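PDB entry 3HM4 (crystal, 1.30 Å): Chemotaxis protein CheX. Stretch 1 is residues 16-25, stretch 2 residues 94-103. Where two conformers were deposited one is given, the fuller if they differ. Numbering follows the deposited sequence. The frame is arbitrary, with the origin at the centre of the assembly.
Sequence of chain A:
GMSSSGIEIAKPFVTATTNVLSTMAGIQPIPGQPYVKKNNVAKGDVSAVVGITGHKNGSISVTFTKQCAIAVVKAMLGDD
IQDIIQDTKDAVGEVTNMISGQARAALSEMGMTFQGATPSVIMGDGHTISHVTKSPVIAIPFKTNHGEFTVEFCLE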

# COMPACT_ATOMS: atom_id res chain seq x y z
N ALA A 16 9.07 16.33 -5.61
CA ALA A 16 8.38 15.48 -6.57
C ALA A 16 6.84 15.63 -6.45
O ALA A 16 6.13 15.71 -7.44
N THR A 17 6.36 15.61 -5.21
CA THR A 17 4.92 15.74 -4.94
C THR A 17 4.37 17.08 -5.44
O THR A 17 3.36 17.13 -6.13
N THR A 18 5.09 18.14 -5.09
CA THR A 18 4.68 19.47 -5.53
C THR A 18 4.65 19.56 -7.04
O THR A 18 3.63 20.02 -7.64
N ASN A 19 5.72 19.09 -7.69
CA ASN A 19 5.79 19.18 -9.15
C ASN A 19 4.72 18.35 -9.83
O ASN A 19 4.08 18.82 -10.76
N VAL A 20 4.50 17.11 -9.37
CA VAL A 20 3.49 16.26 -10.00
C VAL A 20 2.08 16.84 -9.85
O VAL A 20 1.33 16.91 -10.82
N LEU A 21 1.71 17.23 -8.62
CA LEU A 21 0.37 17.79 -8.38
C LEU A 21 0.14 19.10 -9.14
O LEU A 21 -0.98 19.34 -9.63
N SER A 22 1.17 19.93 -9.20
CA SER A 22 1.13 21.21 -9.95
C SER A 22 0.85 20.92 -11.43
O SER A 22 -0.13 21.41 -12.02
N THR A 23 1.69 20.08 -12.00
CA THR A 23 1.61 19.77 -13.43
C THR A 23 0.36 19.07 -13.84
O THR A 23 -0.33 19.51 -14.78
N MSE A 24 0.01 17.98 -13.14
CA MSE A 24 -1.14 17.18 -13.51
C MSE A 24 -2.50 17.76 -13.15
O MSE A 24 -3.46 17.52 -13.90
N ALA A 25 -2.59 18.47 -12.03
CA ALA A 25 -3.85 18.97 -11.49
C ALA A 25 -3.99 20.47 -11.42
O ALA A 25 -5.12 20.94 -11.26
N GLU A 94 -1.75 7.21 -11.39
CA GLU A 94 -0.71 7.83 -12.22
C GLU A 94 0.08 8.86 -11.46
O GLU A 94 1.31 8.93 -11.57
N VAL A 95 -0.61 9.71 -10.69
CA VAL A 95 0.06 10.68 -9.81
C VAL A 95 1.11 9.96 -8.94
O VAL A 95 2.24 10.42 -8.79
N THR A 96 0.71 8.82 -8.37
CA THR A 96 1.60 8.09 -7.47
C THR A 96 2.81 7.48 -8.17
O THR A 96 3.93 7.55 -7.66
N ASN A 97 2.57 6.92 -9.37
CA ASN A 97 3.68 6.43 -10.20
C ASN A 97 4.64 7.55 -10.52
O ASN A 97 5.85 7.37 -10.50
N MSE A 98 4.12 8.74 -10.83
CA MSE A 98 4.95 9.88 -11.16
C MSE A 98 5.73 10.42 -9.96
O MSE A 98 6.91 10.75 -10.10
N ILE A 99 5.10 10.47 -8.78
CA ILE A 99 5.80 10.88 -7.58
C ILE A 99 6.94 9.87 -7.29
O ILE A 99 8.06 10.28 -7.03
N SER A 100 6.64 8.58 -7.37
CA SER A 100 7.67 7.58 -7.17
C SER A 100 8.85 7.77 -8.16
O SER A 100 10.02 7.79 -7.76
N GLY A 101 8.53 7.92 -9.44
CA GLY A 101 9.59 8.07 -10.45
C GLY A 101 10.44 9.31 -10.23
O GLY A 101 11.68 9.25 -10.26
N GLN A 102 9.78 10.42 -9.93
CA GLN A 102 10.50 11.69 -9.72
C GLN A 102 11.29 11.74 -8.44
O GLN A 102 12.40 12.23 -8.42
N ALA A 103 10.74 11.21 -7.35
CA ALA A 103 11.43 11.20 -6.06
C ALA A 103 12.66 10.30 -6.18
O ALA A 103 13.75 10.66 -5.70

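The contact between these two helices of CheX is an apolar, knob-into-hole packing of roughly antiparallel helices, with no direct hydrogen bond across it and a single water bridge at its exposed margin. The axes approach to 8.8 Å at an angle of 141° between their N-to-C directions, and the pairing buries 506 Å² in total. It illustrates a general rule: a helix satisfies its own backbone through i to i+4 hydrogen bonds, so what it offers a neighbour is the shape of its side chains.

In stretch 1 the residues that aim CA-to-CB toward the partner and make contact, A16, V20 and M24, recur every four positions and so form a stripe along one face. V20 is the central knob. In the t rotamer (chi1 173°) it settles among V95, M98, I99 and Q102: V20 CG2 lies 3.8 Å from M98 CB and 3.6 Å from Q102 NE2, while V20 CG1 is 4.0 Å from V95 CG1. I99 returns the gesture, sitting among A16, T17, V20 and L21. Its CA-to-CB bond points sideways, but with chi1 m and chi2 t the end of the chain comes nearer, and I99 CD1 lies 4.1 Å from L21 CD2. L21 behaves similarly. Its bond also starts sideways, yet the m, m rotamer brings L21 CD2 to 3.8 Å from V95 CG1.

Spacing is tightest where the side chains are smallest. The CA atoms of A16 and A103 are 5.3 Å apart, and A16 CB rests 3.5 Å from A103 N and 3.7 Å from Q102 CB, a methyl group lying against the backbone of the other helix. Farther along, two long, flexible chains fill the space instead: the selenomethionines M24 (m, m, m) and M98 (m, t, p) meet with M24 SE 3.7 Å from M98 SE.

Polar groups join this packing without bonding directly across it. T17 OG1 lies 3.7 Å from I99 CG2, a packing contact, and finds its hydrogen bond elsewhere in the structure. At the margin, a water accepts from N19 ND2 at 3.1 Å and donates to Q102 OE1 at 2.9 Å, linking two side chains, both with chi1 m, that form no direct hydrogen bond. Two other hydroxyls of stretch 1 turn back to their own helix: S22 OG donates to T18 O at 2.8 Å and T23 OG1 to N19 O at 3.0 Å, while T18 OG1 has its partner just outside the two stretches.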

# COMPACT_ATOMS: atom_id res chain seq x y z
CB ALA A 16 8.78 14.01 -6.40
CB THR A 17 4.62 15.52 -3.46
OG1 THR A 17 5.03 14.20 -3.11
CG2 THR A 17 3.13 15.64 -3.19
CB THR A 18 5.62 20.56 -4.92
OG1 THR A 18 5.63 20.45 -3.48
CG2 THR A 18 5.21 21.98 -5.39
CB ASN A 19 7.18 18.78 -9.65
CG ASN A 19 8.26 19.79 -9.28
OD1 ASN A 19 7.97 20.91 -8.84
ND2 ASN A 19 9.52 19.38 -9.44
CB VAL A 20 3.55 14.80 -9.46
CG1 VAL A 20 2.41 14.00 -9.99
CG2 VAL A 20 4.87 14.18 -9.89
CB LEU A 21 0.00 17.89 -6.89
CG LEU A 21 -0.56 16.62 -6.23
CD1 LEU A 21 -1.85 16.14 -6.97
CD2 LEU A 21 0.47 15.55 -6.18
CB SER A 22 2.46 21.97 -9.85
OG SER A 22 2.71 22.47 -8.55
CB THR A 23 2.77 18.88 -13.88
OG1 THR A 23 3.99 19.57 -13.62
CG2 THR A 23 2.67 18.53 -15.35
CB MSE A 24 -1.01 15.77 -12.88
CG MSE A 24 0.22 15.02 -13.36
SE MSE A 24 0.42 14.81 -15.25
CE MSE A 24 -1.13 13.73 -15.73
CB ALA A 25 -4.12 18.33 -10.11
CB GLU A 94 -1.30 8.42 -13.49
CG GLU A 94 -0.24 9.06 -14.41
CD GLU A 94 0.88 8.09 -14.89
OE1 GLU A 94 0.65 6.86 -14.99
OE2 GLU A 94 2.00 8.56 -15.21
CB VAL A 95 -0.96 11.44 -8.91
CG1 VAL A 95 -0.28 12.16 -7.71
CG2 VAL A 95 -1.75 12.41 -9.81
CB THR A 96 0.81 7.06 -6.66
OG1 THR A 96 -0.30 7.71 -6.01
CG2 THR A 96 1.66 6.35 -5.63
CB ASN A 97 3.17 5.77 -11.49
CG ASN A 97 2.99 4.28 -11.36
OD1 ASN A 97 3.85 3.60 -10.79
ND2 ASN A 97 1.92 3.74 -11.93
CB MSE A 98 4.14 11.01 -11.80
CG MSE A 98 3.60 10.66 -13.18
SE MSE A 98 2.42 12.04 -13.83
CE MSE A 98 3.69 13.44 -13.98
CB ILE A 99 4.88 11.00 -6.34
CG1 ILE A 99 3.96 12.23 -6.54
CG2 ILE A 99 5.68 11.12 -5.02
CD1 ILE A 99 2.86 12.32 -5.49
CB SER A 100 7.09 6.19 -7.32
OG SER A 100 8.11 5.21 -7.26
CB GLN A 102 9.54 12.87 -9.86
CG GLN A 102 9.03 12.96 -11.29
CD GLN A 102 8.14 14.14 -11.56
OE1 GLN A 102 8.25 15.18 -10.93
NE2 GLN A 102 7.25 13.99 -12.53
CB ALA A 103 10.50 10.72 -4.94
O HOH W 1 10.48 16.38 -9.42